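Local coordinates for response regulator (Xanthomonas campestris pv. campestris, PDB 3QYY), which probably synthesises the second messenger c-di-GMP as a diguanylate cyclase, its GGDEF domain carrying bound c-di-GMP and magnesium, at residues Glu18-Arg23 / Gln83-Arg88; Val44-Asp49 / Phe94-His99; Pro125-Ala130 / Gly159-Val164. All coordinates share one frame; numbering follows the deposited sequence.

Contact 1 (Glu18-Arg23 / Gln83-Arg88); sequences EALNRR and QDWIGR. With C2E (9,9'-[(2R,3R,3aS,5S,7aR,9R,10R,10aS,12S,14aR)-3,5,10,12-tetrahydroxy-5,12-dioxidooctahydro-2H,7H-difuro[3,2-d:3',2'-j][1,3,7,9,2,8]tetraoxadiphosphacyclododecine-2,9-diyl]bis(2-amino-1,9-dihydro-6H-purin-6-one)), chain C.
Leu20 O takes the backbone N-H of Arg88 at 2.6 Å, the donor tilted 30° from the carbonyl plane, while Gly87 CA adds a CA-H...O contact at 3.3 Å. In return Leu20 N gives a nearly straight bond to Ile86 O, 3.0 Å long and on a lone pair in the carbonyl plane. These two bonds make a single bridge between Leu20 and Gly87. Ala19 CB rests on Ile86 O, and the Leu20 side chain crosses that of Trp85 at about a right angle, its CD1 lying 3.8 Å from CE3 of the indole. Asn21 is the N-cap of the helix, its OD1 accepting from Gly24 N. One residue on, the extended Arg22 chain leads away from the strand, and both NH1 (2.8 Å) and NH2 (3.0 Å) donate to C2E O2P, which lies in the guanidinium plane at its edge. Arg88 is extended too, its end led away from the loop; NH2 is hydrogen-bonded to O61 of another c-di-GMP and NH1 forms a salt bridge with Asp14. The bridge fastens the loop before helix 22-38 to outer strand 85-90, and Arg22 and Arg88 each reach a different c-di-GMP molecule bound to this GGDEF domain.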
loop_
_atom_site.group_PDB
_atom_site.type_symbol
_atom_site.label_atom_id
_atom_site.label_comp_id
_atom_site.label_asym_id
_atom_site.label_seq_id
_atom_site.Cartn_x
_atom_site.Cartn_y
_atom_site.Cartn_z
ATOM N N GLU B 18 -18.461 4.416 2.886
ATOM C CA GLU B 18 -19.722 3.687 2.976
ATOM C C GLU B 18 -19.628 2.319 2.297
ATOM O O GLU B 18 -20.631 1.630 2.106
ATOM C CB GLU B 18 -20.865 4.513 2.378
ATOM C CG GLU B 18 -22.211 4.236 3.012
ATOM C CD GLU B 18 -23.134 5.445 2.988
ATOM O OE1 GLU B 18 -24.251 5.346 3.539
ATOM O OE2 GLU B 18 -22.746 6.493 2.426
ATOM N N ALA B 19 -18.418 1.937 1.908
ATOM C CA ALA B 19 -18.211 0.622 1.326
ATOM C C ALA B 19 -17.983 -0.225 2.571
ATOM O O ALA B 19 -17.889 0.316 3.672
ATOM C CB ALA B 19 -16.967 0.614 0.449
ATOM N N LEU B 20 -17.920 -1.541 2.423
ATOM C CA LEU B 20 -17.651 -2.392 3.575
ATOM C C LEU B 20 -16.214 -2.079 4.005
ATOM O O LEU B 20 -15.426 -1.559 3.206
ATOM C CB LEU B 20 -17.742 -3.866 3.176
ATOM C CG LEU B 20 -19.109 -4.401 2.735
ATOM C CD1 LEU B 20 -18.929 -5.697 1.948
ATOM C CD2 LEU B 20 -19.988 -4.621 3.957
ATOM N N ASN B 21 -15.880 -2.364 5.261
ATOM C CA ASN B 21 -14.513 -2.152 5.727
ATOM C C ASN B 21 -13.808 -3.496 5.545
ATOM O O ASN B 21 -14.349 -4.388 4.892
ATOM C CB ASN B 21 -14.474 -1.707 7.196
ATOM C CG ASN B 21 -15.218 -2.648 8.122
ATOM O OD1 ASN B 21 -15.353 -3.837 7.847
ATOM N ND2 ASN B 21 -15.682 -2.118 9.248
ATOM N N ARG B 22 -12.614 -3.661 6.106
ATOM C CA ARG B 22 -11.912 -4.925 5.927
ATOM C C ARG B 22 -12.648 -6.115 6.541
ATOM O O ARG B 22 -12.702 -7.193 5.943
ATOM C CB ARG B 22 -10.489 -4.844 6.494
ATOM C CG ARG B 22 -9.669 -6.099 6.209
ATOM C CD ARG B 22 -8.189 -5.780 6.118
ATOM N NE ARG B 22 -7.370 -6.972 5.912
ATOM C CZ ARG B 22 -6.064 -6.934 5.671
ATOM N NH1 ARG B 22 -5.438 -5.767 5.605
ATOM N NH2 ARG B 22 -5.382 -8.057 5.498
ATOM N N ARG B 23 -13.211 -5.931 7.733
ATOM C CA ARG B 23 -13.946 -7.016 8.381
ATOM C C ARG B 23 -15.130 -7.400 7.493
ATOM O O ARG B 23 -15.467 -8.581 7.363
ATOM C CB ARG B 23 -14.428 -6.575 9.772
ATOM C CG ARG B 23 -13.276 -6.235 10.711
ATOM C CD ARG B 23 -13.720 -5.560 12.006
ATOM N NE ARG B 23 -14.302 -6.492 12.966
ATOM C CZ ARG B 23 -14.500 -6.209 14.251
ATOM N NH1 ARG B 23 -15.039 -7.115 15.057
ATOM N NH2 ARG B 23 -14.150 -5.026 14.733
ATOM N N GLN B 83 -27.196 -8.237 -4.711
ATOM C CA GLN B 83 -26.435 -9.217 -3.946
ATOM C C GLN B 83 -24.928 -9.029 -4.100
ATOM O O GLN B 83 -24.136 -9.763 -3.508
ATOM C CB GLN B 83 -26.823 -10.632 -4.375
ATOM C CG GLN B 83 -26.560 -11.669 -3.304
ATOM C CD GLN B 83 -27.237 -11.312 -1.996
ATOM O OE1 GLN B 83 -28.457 -11.144 -1.940
ATOM N NE2 GLN B 83 -26.447 -11.190 -0.934
ATOM N N ASP B 84 -24.540 -8.043 -4.899
ATOM C CA ASP B 84 -23.130 -7.755 -5.124
ATOM C C ASP B 84 -22.636 -6.852 -3.994
ATOM O O ASP B 84 -23.419 -6.414 -3.150
ATOM C CB ASP B 84 -22.957 -7.065 -6.476
ATOM C CG ASP B 84 -23.485 -7.906 -7.633
ATOM O OD1 ASP B 84 -23.689 -7.347 -8.726
ATOM O OD2 ASP B 84 -23.686 -9.127 -7.454
ATOM N N TRP B 85 -21.340 -6.569 -3.966
ATOM C CA TRP B 85 -20.825 -5.717 -2.907
ATOM C C TRP B 85 -19.485 -5.086 -3.218
ATOM O O TRP B 85 -18.751 -5.551 -4.087
ATOM C CB TRP B 85 -20.711 -6.506 -1.599
ATOM C CG TRP B 85 -19.899 -7.773 -1.702
ATOM C CD1 TRP B 85 -20.368 -9.031 -1.946
ATOM C CD2 TRP B 85 -18.477 -7.895 -1.554
ATOM N NE1 TRP B 85 -19.327 -9.933 -1.955
ATOM C CE2 TRP B 85 -18.156 -9.263 -1.716
ATOM C CE3 TRP B 85 -17.443 -6.982 -1.298
ATOM C CZ2 TRP B 85 -16.839 -9.743 -1.630
ATOM C CZ3 TRP B 85 -16.132 -7.460 -1.213
ATOM C CH2 TRP B 85 -15.845 -8.828 -1.378
ATOM N N ILE B 86 -19.186 -4.002 -2.508
ATOM C CA ILE B 86 -17.907 -3.328 -2.656
ATOM C C ILE B 86 -17.378 -3.042 -1.256
ATOM O O ILE B 86 -18.107 -2.573 -0.376
ATOM C CB ILE B 86 -18.021 -2.013 -3.470
ATOM C CG1 ILE B 86 -16.644 -1.347 -3.561
ATOM C CG2 ILE B 86 -19.052 -1.075 -2.830
ATOM C CD1 ILE B 86 -16.557 -0.216 -4.580
ATOM N N GLY B 87 -16.111 -3.372 -1.040
ATOM C CA GLY B 87 -15.509 -3.140 0.254
ATOM C C GLY B 87 -14.172 -2.447 0.115
ATOM O O GLY B 87 -13.549 -2.481 -0.946
ATOM N N ARG B 88 -13.735 -1.813 1.194
ATOM C CA ARG B 88 -12.458 -1.119 1.212
ATOM C C ARG B 88 -11.505 -1.968 2.052
ATOM O O ARG B 88 -11.689 -2.115 3.262
ATOM C CB ARG B 88 -12.627 0.269 1.838
ATOM C CG ARG B 88 -11.399 1.160 1.734
ATOM C CD ARG B 88 -11.641 2.518 2.383
ATOM N NE ARG B 88 -10.451 3.359 2.313
ATOM C CZ ARG B 88 -10.324 4.538 2.912
ATOM N NH1 ARG B 88 -11.322 5.032 3.635
ATOM N NH2 ARG B 88 -9.191 5.219 2.790
HETATM P P1 C2E C . -2.605 -6.454 3.155
HETATM O O2P C2E C . -2.949 -6.543 4.617
HETATM O O1P C2E C . -3.433 -7.308 2.237
HETATM O "O5'" C2E C . -2.746 -4.974 2.618
HETATM C "C5'" C2E C . -2.467 -4.681 1.234
HETATM C "C4'" C2E C . -2.663 -3.179 1.058
HETATM O "O4'" C2E C . -3.935 -2.680 1.436
HETATM C "C3'" C2E C . -1.654 -2.377 1.876
HETATM O "O3'" C2E C . -0.404 -2.280 1.191
HETATM C "C2'" C2E C . -2.387 -1.086 2.059
HETATM O "O2'" C2E C . -2.061 -0.222 0.957
HETATM C "C1'" C2E C . -3.873 -1.407 2.074
HETATM N N9 C2E C . -4.363 -1.525 3.472
HETATM C C8 C2E C . -4.778 -2.653 4.089
HETATM N N7 C2E C . -5.174 -2.408 5.355
HETATM C C5 C2E C . -5.025 -1.106 5.569
HETATM C C6 C2E C . -5.270 -0.176 6.702
HETATM O O6 C2E C . -5.737 -0.605 7.786
HETATM N N1 C2E C . -4.988 1.141 6.534
HETATM C C2 C2E C . -4.489 1.634 5.369
HETATM N N2 C2E C . -4.231 2.952 5.268
HETATM N N3 C2E C . -4.235 0.826 4.279
HETATM C C4 C2E C . -4.482 -0.521 4.328
HETATM P P11 C2E C . 0.866 -2.245 2.179
HETATM O O21 C2E C . 0.724 -1.132 3.165
HETATM O O11 C2E C . 2.036 -2.084 1.272
HETATM O O5A C2E C . 0.985 -3.619 2.943
HETATM C C5A C2E C . 1.150 -4.809 2.172
HETATM C C4A C2E C . 1.207 -6.002 3.075
HETATM O O4A C2E C . 2.205 -5.906 4.128
HETATM C C3A C2E C . -0.108 -6.297 3.796
HETATM O O3A C2E C . -1.071 -6.952 2.947
HETATM C C2A C2E C . 0.376 -7.145 4.932
HETATM O O2A C2E C . 0.415 -8.516 4.500
HETATM C C1A C2E C . 1.760 -6.626 5.284
HETATM N N91 C2E C . 1.699 -5.793 6.507
HETATM C C81 C2E C . 1.470 -4.461 6.613
HETATM N N71 C2E C . 1.491 -4.067 7.910
HETATM C C51 C2E C . 1.735 -5.159 8.655
HETATM C C61 C2E C . 1.893 -5.478 10.101
HETATM O O61 C2E C . 1.801 -4.600 10.977
HETATM N N11 C2E C . 2.144 -6.768 10.457
HETATM C C21 C2E C . 2.258 -7.775 9.536
HETATM N N21 C2E C . 2.508 -9.040 9.959
HETATM N N31 C2E C . 2.124 -7.543 8.197
HETATM C C41 C2E C . 1.868 -6.280 7.717
#

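Contact 2 (Val44-Asp49 / Phe94-His99); sequences VLFVLD and FLIGVH. With MG (magnesium ion), chain I.
Val44-Asp49 and Phe94-His99 form an antiparallel pair that includes the central strand of the GGDEF-domain sheet; the axes of strands 44-49 and 94-98 approach to 4.7 Å. Val44 with Val98, Phe46 with Ile96 and Leu48 with Phe94 are hydrogen-bonded pairs, each joined by two N-H...O bonds; the shortest runs from Leu48 N to Phe94 O at 2.7 Å. Between them lie the non-hydrogen-bonded pairs Leu45 with Gly97 and Val47 with Leu95. On the face of Val47 and Leu95 these two side chains lie side by side and point the same way, Val47 CG2 meeting Leu95 CD2 at 3.6 Å, under helices 22-38 and 141-157. The other face turns to helix 102-116. There Leu48 CD1 touches Ile96 CD1 (3.8 Å), and Phe46 CE1 lies 3.9 Å from Val98 CG2. The Phe46 ring, its CG set beside the backbone N (chi1 -62°), presents its edge, in plane, to Ile96 O, which also accepts the N-H of Phe46. Phe94 closes the GGDEF sequence, so strand 93-98 runs out of the signature hairpin straight into this pairing, and its partner strand leads to the metal. The Asp49 carboxylate binds magnesium through OD2 alone, at 2.0 Å; Asp49 OD1 stays 3.2 Å from the ion. Three waters coordinate the magnesium as well, and Asp92 of the hairpin contributes its OD2. The second oxygen, Asp49 OD1, accepts a hydrogen bond from one of those waters at 2.7 Å and forms a salt bridge with Lys156 NZ, which together with the metal bond on OD2 limits rotation of the carboxylate.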
loop_
_atom_site.group_PDB
_atom_site.type_symbol
_atom_site.label_atom_id
_atom_site.label_comp_id
_atom_site.label_asym_id
_atom_site.label_seq_id
_atom_site.Cartn_x
_atom_site.Cartn_y
_atom_site.Cartn_z
ATOM N N VAL B 44 -17.718 -13.665 -8.906
ATOM C CA VAL B 44 -16.448 -13.173 -9.405
ATOM C C VAL B 44 -15.921 -12.162 -8.390
ATOM O O VAL B 44 -16.647 -11.258 -7.972
ATOM C CB VAL B 44 -16.618 -12.473 -10.765
ATOM C CG1 VAL B 44 -15.259 -12.066 -11.313
ATOM C CG2 VAL B 44 -17.339 -13.405 -11.743
ATOM N N LEU B 45 -14.666 -12.328 -7.986
ATOM C CA LEU B 45 -14.044 -11.418 -7.025
ATOM C C LEU B 45 -13.010 -10.551 -7.721
ATOM O O LEU B 45 -12.185 -11.056 -8.489
ATOM C CB LEU B 45 -13.360 -12.207 -5.902
ATOM C CG LEU B 45 -12.577 -11.370 -4.881
ATOM C CD1 LEU B 45 -13.557 -10.544 -4.045
ATOM C CD2 LEU B 45 -11.739 -12.284 -3.989
ATOM N N PHE B 46 -13.059 -9.247 -7.456
ATOM C CA PHE B 46 -12.108 -8.304 -8.030
ATOM C C PHE B 46 -11.319 -7.617 -6.920
ATOM O O PHE B 46 -11.873 -7.272 -5.876
ATOM C CB PHE B 46 -12.807 -7.195 -8.823
ATOM C CG PHE B 46 -13.594 -7.678 -10.003
ATOM C CD1 PHE B 46 -14.925 -8.055 -9.859
ATOM C CD2 PHE B 46 -13.013 -7.731 -11.266
ATOM C CE1 PHE B 46 -15.671 -8.473 -10.962
ATOM C CE2 PHE B 46 -13.749 -8.149 -12.378
ATOM C CZ PHE B 46 -15.080 -8.520 -12.222
ATOM N N VAL B 47 -10.024 -7.429 -7.150
ATOM C CA VAL B 47 -9.169 -6.720 -6.203
ATOM C C VAL B 47 -8.688 -5.510 -6.989
ATOM O O VAL B 47 -8.111 -5.663 -8.071
ATOM C CB VAL B 47 -7.952 -7.566 -5.758
ATOM C CG1 VAL B 47 -6.931 -6.673 -5.026
ATOM C CG2 VAL B 47 -8.410 -8.683 -4.831
ATOM N N LEU B 48 -8.939 -4.313 -6.459
ATOM C CA LEU B 48 -8.548 -3.080 -7.131
ATOM C C LEU B 48 -7.604 -2.224 -6.292
ATOM O O LEU B 48 -7.741 -2.142 -5.074
ATOM C CB LEU B 48 -9.788 -2.242 -7.456
ATOM C CG LEU B 48 -11.049 -2.954 -7.957
ATOM C CD1 LEU B 48 -12.107 -1.910 -8.279
ATOM C CD2 LEU B 48 -10.744 -3.780 -9.181
ATOM N N ASP B 49 -6.653 -1.578 -6.956
ATOM C CA ASP B 49 -5.705 -0.698 -6.276
ATOM C C ASP B 49 -5.520 0.532 -7.157
ATOM O O ASP B 49 -5.197 0.411 -8.340
ATOM C CB ASP B 49 -4.357 -1.401 -6.077
ATOM C CG ASP B 49 -3.371 -0.559 -5.283
ATOM O OD1 ASP B 49 -2.172 -0.556 -5.635
ATOM O OD2 ASP B 49 -3.794 0.086 -4.299
ATOM N N PHE B 94 -9.502 -1.651 -2.864
ATOM C CA PHE B 94 -10.888 -2.102 -2.732
ATOM C C PHE B 94 -11.124 -3.498 -3.304
ATOM O O PHE B 94 -10.364 -3.974 -4.146
ATOM C CB PHE B 94 -11.824 -1.134 -3.472
ATOM C CG PHE B 94 -11.851 0.251 -2.895
ATOM C CD1 PHE B 94 -12.825 0.611 -1.971
ATOM C CD2 PHE B 94 -10.885 1.186 -3.255
ATOM C CE1 PHE B 94 -12.838 1.885 -1.406
ATOM C CE2 PHE B 94 -10.885 2.465 -2.694
ATOM C CZ PHE B 94 -11.867 2.813 -1.767
ATOM N N LEU B 95 -12.190 -4.137 -2.833
ATOM C CA LEU B 95 -12.596 -5.448 -3.325
ATOM C C LEU B 95 -14.040 -5.306 -3.790
ATOM O O LEU B 95 -14.833 -4.599 -3.165
ATOM C CB LEU B 95 -12.562 -6.517 -2.227
ATOM C CG LEU B 95 -11.292 -6.853 -1.435
ATOM C CD1 LEU B 95 -11.409 -8.303 -0.963
ATOM C CD2 LEU B 95 -10.052 -6.670 -2.270
ATOM N N ILE B 96 -14.380 -5.973 -4.886
ATOM C CA ILE B 96 -15.739 -5.942 -5.398
ATOM C C ILE B 96 -16.173 -7.377 -5.668
ATOM O O ILE B 96 -15.454 -8.143 -6.317
ATOM C CB ILE B 96 -15.851 -5.110 -6.706
ATOM C CG1 ILE B 96 -15.568 -3.629 -6.410
ATOM C CG2 ILE B 96 -17.246 -5.270 -7.306
ATOM C CD1 ILE B 96 -15.766 -2.693 -7.610
ATOM N N GLY B 97 -17.337 -7.738 -5.134
ATOM C CA GLY B 97 -17.870 -9.071 -5.336
ATOM C C GLY B 97 -19.083 -8.967 -6.243
ATOM O O GLY B 97 -20.011 -8.205 -5.959
ATOM N N VAL B 98 -19.072 -9.716 -7.340
ATOM C CA VAL B 98 -20.183 -9.685 -8.287
ATOM C C VAL B 98 -20.748 -11.080 -8.516
ATOM O O VAL B 98 -20.037 -11.976 -8.974
ATOM C CB VAL B 98 -19.745 -9.115 -9.655
ATOM C CG1 VAL B 98 -20.928 -9.117 -10.624
ATOM C CG2 VAL B 98 -19.193 -7.704 -9.486
ATOM N N HIS B 99 -22.023 -11.262 -8.187
ATOM C CA HIS B 99 -22.668 -12.550 -8.392
ATOM C C HIS B 99 -23.326 -12.584 -9.761
ATOM O O HIS B 99 -24.540 -12.410 -9.892
ATOM C CB HIS B 99 -23.702 -12.830 -7.299
ATOM C CG HIS B 99 -23.101 -13.319 -6.019
ATOM N ND1 HIS B 99 -22.998 -12.532 -4.892
ATOM C CD2 HIS B 99 -22.546 -14.511 -5.696
ATOM C CE1 HIS B 99 -22.410 -13.219 -3.930
ATOM N NE2 HIS B 99 -22.124 -14.422 -4.392
HETATM MG MG MG I . -2.712 1.145 -2.920
HETATM O O HOH W 1 -0.831 0.027 -3.392
HETATM O O HOH W 2 -3.214 -0.371 -1.658
HETATM O O HOH W 3 -2.067 2.592 -4.451
#

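Contact 3 (Pro125-Ala130 / Gly159-Val164); sequences PLHVSA and GGRRLV
His127 CG and Arg161 CG both lie beside their own backbone N, anti to the carbonyl carbon (chi1 -62° and -57°), and the two side chains run side by side, pointing the same way. They stand just before the two parallel strands of a beta-alpha-beta unit, 128-134 and 162-165, which helix 141-157 connects. Arg161 CD lies over one face of the His127 imidazole, 3.5 Å from its centroid, in a CH-pi contact. The arginine chain bends at chi3, and its guanidinium, turned 66° from the ring plane, has His127 NE2 near its edge; NH2 also reaches Glu117 in a salt bridge. Gly159 ends the helix in a Schellman motif, and Gly160, also at positive phi, packs its CA 3.1 Å from Ser129 OG, whose hydrogen-bond partner is Asp51. Beyond this turn the backbones pair: Ala130 N donates to Arg162 O at 2.9 Å, nearly along the C=O axis, and Val164 N to Ala130 O, also at 2.9 Å; the bond from Arg162 N to Val128 O is weak. On the face turned to helix 102-116, Leu163 CD1 lies 3.7 Å from Ala130 CB.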
loop_
_atom_site.group_PDB
_atom_site.type_symbol
_atom_site.label_atom_id
_atom_site.label_comp_id
_atom_site.label_asym_id
_atom_site.label_seq_id
_atom_site.Cartn_x
_atom_site.Cartn_y
_atom_site.Cartn_z
ATOM N N PRO B 125 -9.507 12.422 -13.070
ATOM C CA PRO B 125 -9.572 11.065 -13.624
ATOM C C PRO B 125 -8.896 10.041 -12.717
ATOM O O PRO B 125 -7.838 10.306 -12.146
ATOM C CB PRO B 125 -8.851 11.209 -14.957
ATOM C CG PRO B 125 -7.792 12.211 -14.633
ATOM C CD PRO B 125 -8.555 13.249 -13.833
ATOM N N LEU B 126 -9.512 8.871 -12.589
ATOM C CA LEU B 126 -8.963 7.814 -11.751
ATOM C C LEU B 126 -8.328 6.707 -12.581
ATOM O O LEU B 126 -8.902 6.247 -13.570
ATOM C CB LEU B 126 -10.052 7.207 -10.861
ATOM C CG LEU B 126 -10.669 8.048 -9.738
ATOM C CD1 LEU B 126 -11.527 9.163 -10.319
ATOM C CD2 LEU B 126 -11.512 7.147 -8.851
ATOM N N HIS B 127 -7.136 6.288 -12.169
ATOM C CA HIS B 127 -6.405 5.214 -12.831
ATOM C C HIS B 127 -6.389 4.053 -11.846
ATOM O O HIS B 127 -6.016 4.224 -10.683
ATOM C CB HIS B 127 -4.987 5.673 -13.165
ATOM C CG HIS B 127 -4.943 6.838 -14.107
ATOM N ND1 HIS B 127 -3.783 7.528 -14.388
ATOM C CD2 HIS B 127 -5.919 7.433 -14.834
ATOM C CE1 HIS B 127 -4.046 8.498 -15.245
ATOM N NE2 HIS B 127 -5.336 8.463 -15.532
ATOM N N VAL B 128 -6.798 2.877 -12.308
ATOM C CA VAL B 128 -6.883 1.710 -11.437
ATOM C C VAL B 128 -6.301 0.418 -12.001
ATOM O O VAL B 128 -6.456 0.116 -13.187
ATOM C CB VAL B 128 -8.365 1.434 -11.071
ATOM C CG1 VAL B 128 -8.476 0.199 -10.180
ATOM C CG2 VAL B 128 -8.963 2.652 -10.391
ATOM N N SER B 129 -5.636 -0.339 -11.130
ATOM C CA SER B 129 -5.068 -1.634 -11.484
ATOM C C SER B 129 -6.029 -2.654 -10.883
ATOM O O SER B 129 -6.340 -2.587 -9.692
ATOM C CB SER B 129 -3.678 -1.809 -10.868
ATOM O OG SER B 129 -2.725 -0.987 -11.518
ATOM N N ALA B 130 -6.500 -3.595 -11.695
ATOM C CA ALA B 130 -7.448 -4.587 -11.207
ATOM C C ALA B 130 -7.112 -6.027 -11.567
ATOM O O ALA B 130 -6.501 -6.298 -12.604
ATOM C CB ALA B 130 -8.847 -4.246 -11.714
ATOM N N GLY B 159 1.874 -1.812 -15.986
ATOM C CA GLY B 159 1.536 -0.454 -16.377
ATOM C C GLY B 159 0.288 0.104 -15.719
ATOM O O GLY B 159 0.026 1.302 -15.799
ATOM N N GLY B 160 -0.487 -0.759 -15.071
ATOM C CA GLY B 160 -1.699 -0.305 -14.415
ATOM C C GLY B 160 -2.802 0.042 -15.398
ATOM O O GLY B 160 -2.732 -0.319 -16.574
ATOM N N ARG B 161 -3.816 0.750 -14.912
ATOM C CA ARG B 161 -4.959 1.153 -15.730
ATOM C C ARG B 161 -5.468 0.000 -16.588
ATOM O O ARG B 161 -5.740 0.171 -17.775
ATOM C CB ARG B 161 -4.585 2.334 -16.634
ATOM C CG ARG B 161 -4.074 3.555 -15.889
ATOM C CD ARG B 161 -4.337 4.828 -16.678
ATOM N NE ARG B 161 -3.774 4.786 -18.023
ATOM C CZ ARG B 161 -3.985 5.717 -18.949
ATOM N NH1 ARG B 161 -3.433 5.599 -20.149
ATOM N NH2 ARG B 161 -4.753 6.764 -18.678
ATOM N N ARG B 162 -5.603 -1.174 -15.979
ATOM C CA ARG B 162 -6.069 -2.352 -16.697
ATOM C C ARG B 162 -6.525 -3.450 -15.748
ATOM O O ARG B 162 -6.244 -3.410 -14.548
ATOM C CB ARG B 162 -4.949 -2.892 -17.587
ATOM C CG ARG B 162 -3.705 -3.288 -16.809
ATOM C CD ARG B 162 -2.548 -3.620 -17.735
ATOM N NE ARG B 162 -2.802 -4.812 -18.536
ATOM C CZ ARG B 162 -1.949 -5.308 -19.426
ATOM N NH1 ARG B 162 -2.259 -6.401 -20.113
ATOM N NH2 ARG B 162 -0.781 -4.710 -19.630
ATOM N N LEU B 163 -7.225 -4.432 -16.304
ATOM C CA LEU B 163 -7.723 -5.570 -15.543
ATOM C C LEU B 163 -7.089 -6.856 -16.054
ATOM O O LEU B 163 -7.135 -7.142 -17.250
ATOM C CB LEU B 163 -9.245 -5.684 -15.675
ATOM C CG LEU B 163 -9.855 -7.031 -15.261
ATOM C CD1 LEU B 163 -9.742 -7.223 -13.755
ATOM C CD2 LEU B 163 -11.312 -7.085 -15.691
ATOM N N VAL B 164 -6.493 -7.621 -15.148
ATOM C CA VAL B 164 -5.881 -8.899 -15.493
ATOM C C VAL B 164 -6.670 -9.990 -14.776
ATOM O O VAL B 164 -6.997 -9.844 -13.597
ATOM C CB VAL B 164 -4.406 -8.962 -15.041
ATOM C CG1 VAL B 164 -3.871 -10.377 -15.207
ATOM C CG2 VAL B 164 -3.575 -7.983 -15.857
#

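In the fold
All three contacts reach one mixed five-stranded sheet, ordered 85-90, 93-98, 44-50, 128-134, 162-165. Contact 1 bridges the loop of 18-23 to one outer strand, contact 2 pairs the next two strands in order, 93-98 and 44-50, and contact 3 closes the other edge. Contacts 1 and 2 have centres about 9 Å apart, and their segments alternate along the chain (18-23, 44-49, 83-88, 94-99); Gly87 N lies 2.8 Å from Leu95 O where they meet. Contact 3 follows later, its centre about 13 Å from that of contact 2 and about 20 Å from that of contact 1. Asp49 O lies 2.9 Å from Ser129 N, which continues the sheet across. One framework thus spans the c-di-GMP-binding arginines, the magnesium aspartate and the far edge.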